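Local coordinates for cpftsy (Physcomitrella patens, PDB 4AK9), which probably serves as the chloroplast receptor for the signal recognition particle, a GTPase of the SRP family that takes part in protein targeting to thylakoid membranes, at residues 147-151 / 170-176. Residues are numbered along the deposited sequence; the frame is centred on the assembly and turned at random.
Sequences VLMAA and TGSEIVM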
loop_
_atom_site.group_PDB
_atom_site.type_symbol
_atom_site.label_atom_id
_atom_site.label_comp_id
_atom_site.label_asym_id
_atom_site.label_seq_id
_atom_site.Cartn_x
_atom_site.Cartn_y
_atom_site.Cartn_z
ATOM N N VAL A 147 18.396 4.222 33.061
ATOM C CA VAL A 147 18.022 4.950 31.847
ATOM C C VAL A 147 17.859 6.441 32.081
ATOM O O VAL A 147 17.253 6.856 33.079
ATOM C CB VAL A 147 16.653 4.446 31.289
ATOM C CG1 VAL A 147 16.222 5.265 30.083
ATOM C CG2 VAL A 147 16.730 2.970 30.954
ATOM N N LEU A 148 18.393 7.243 31.159
ATOM C CA LEU A 148 18.149 8.681 31.145
ATOM C C LEU A 148 17.457 9.080 29.846
ATOM O O LEU A 148 17.933 8.745 28.765
ATOM C CB LEU A 148 19.465 9.458 31.272
ATOM C CG LEU A 148 19.370 10.978 31.107
ATOM C CD1 LEU A 148 18.629 11.582 32.298
ATOM C CD2 LEU A 148 20.769 11.645 30.962
ATOM N N MET A 149 16.350 9.811 29.948
ATOM C CA MET A 149 15.656 10.273 28.751
ATOM C C MET A 149 16.042 11.695 28.420
ATOM O O MET A 149 16.289 12.508 29.316
ATOM C CB MET A 149 14.132 10.167 28.923
ATOM C CG MET A 149 13.628 8.757 29.092
ATOM S SD MET A 149 11.832 8.786 29.328
ATOM C CE MET A 149 11.461 7.077 29.491
ATOM N N ALA A 150 16.100 12.008 27.124
ATOM C CA ALA A 150 16.428 13.356 26.678
ATOM C C ALA A 150 15.347 13.890 25.763
ATOM O O ALA A 150 15.062 13.297 24.688
ATOM C CB ALA A 150 17.782 13.366 25.960
ATOM N N ALA A 151 14.747 15.005 26.169
ATOM C CA ALA A 151 13.623 15.581 25.436
ATOM C C ALA A 151 14.086 16.525 24.340
ATOM O O ALA A 151 13.975 17.756 24.468
ATOM C CB ALA A 151 12.657 16.284 26.385
ATOM N N THR A 170 8.228 4.705 34.140
ATOM C CA THR A 170 9.273 3.706 33.992
ATOM C C THR A 170 10.373 3.857 35.007
ATOM O O THR A 170 11.258 3.001 35.080
ATOM C CB THR A 170 9.914 3.733 32.592
ATOM O OG1 THR A 170 10.440 5.045 32.343
ATOM C CG2 THR A 170 8.892 3.361 31.533
ATOM N N GLY A 171 10.348 4.931 35.782
ATOM C CA GLY A 171 11.395 5.126 36.772
ATOM C C GLY A 171 12.702 5.577 36.139
ATOM O O GLY A 171 13.784 5.306 36.657
ATOM N N SER A 172 12.597 6.251 34.998
ATOM C CA SER A 172 13.764 6.799 34.306
ATOM C C SER A 172 13.922 8.249 34.689
ATOM O O SER A 172 12.932 8.922 35.000
ATOM C CB SER A 172 13.567 6.714 32.785
ATOM O OG SER A 172 13.316 5.372 32.391
ATOM N N GLU A 173 15.159 8.743 34.643
ATOM C CA GLU A 173 15.410 10.179 34.802
ATOM C C GLU A 173 15.225 10.861 33.458
ATOM O O GLU A 173 15.225 10.188 32.416
ATOM C CB GLU A 173 16.834 10.425 35.324
ATOM C CG GLU A 173 17.143 9.689 36.632
ATOM C CD GLU A 173 16.308 10.198 37.808
ATOM O OE1 GLU A 173 16.325 11.430 38.057
ATOM O OE2 GLU A 173 15.634 9.368 38.475
ATOM N N ILE A 174 15.076 12.182 33.465
ATOM C CA ILE A 174 14.862 12.905 32.218
ATOM C C ILE A 174 15.540 14.269 32.196
ATOM O O ILE A 174 15.536 14.989 33.198
ATOM C CB ILE A 174 13.342 13.055 31.894
ATOM C CG1 ILE A 174 13.126 13.841 30.594
ATOM C CG2 ILE A 174 12.590 13.745 33.040
ATOM C CD1 ILE A 174 11.743 13.620 29.983
ATOM N N VAL A 175 16.150 14.603 31.055
ATOM C CA VAL A 175 16.689 15.938 30.822
ATOM C C VAL A 175 15.760 16.678 29.873
ATOM O O VAL A 175 15.420 16.163 28.786
ATOM C CB VAL A 175 18.095 15.889 30.177
ATOM C CG1 VAL A 175 18.509 17.283 29.690
ATOM C CG2 VAL A 175 19.140 15.289 31.144
ATOM N N MET A 176 15.349 17.886 30.263
ATOM C CA MET A 176 14.474 18.699 29.421
ATOM C C MET A 176 15.051 20.079 29.080
ATOM O O MET A 176 16.082 20.477 29.623
ATOM C CB MET A 176 13.100 18.830 30.076
ATOM C CG MET A 176 12.474 17.478 30.397
ATOM S SD MET A 176 10.796 17.623 31.027
ATOM C CE MET A 176 10.099 18.709 29.775
#
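Met149 is held to the edge strand 173-175 through both its backbone N and O: its N donates to Glu173 O at 2.7 Å, nearly straight (170°), and its O accepts from Val175 N. Glu173 N to Val147 O, longer at 3.2 Å, and Ala151 N to Val175 O complete the parallel pairing. From this backbone the Met149 side chain runs extended back beside the start of strand 173-175 to the turn at Thr170 and Ser172. CB lies 3.7 Å from Glu173 O, with Ile174 CG1 a little farther off, and CG passes the same oxygen at 4.0 Å; with CG anti to the carbonyl carbon (chi1 -64°) and both later torsions anti, CE arrives 3.6 Å from Thr170 OG1 and close to Ser172 OG. That serine hydroxyl donates to Thr170 OG1, itself also hydrogen-bonded to Trp166 O, and packs against Val147 CB. Without the hydroxyl, as with an alanine in place of Ser172, Thr170 OG1 would probably lose this donor, and a gap would be likely beside Val147 and Met149 CE. On the opposite face of the sheet, Leu148 CD1 meets Val175 CG2 at 3.9 Å. The pair closes a right-handed beta-alpha-beta crossover through helix 158-170, which covers Met149 and Ile174, while helix 184-197 covers Ala150 and Val175, and strand 202-205 flanks 147-150 in the P-loop GTPase sheet.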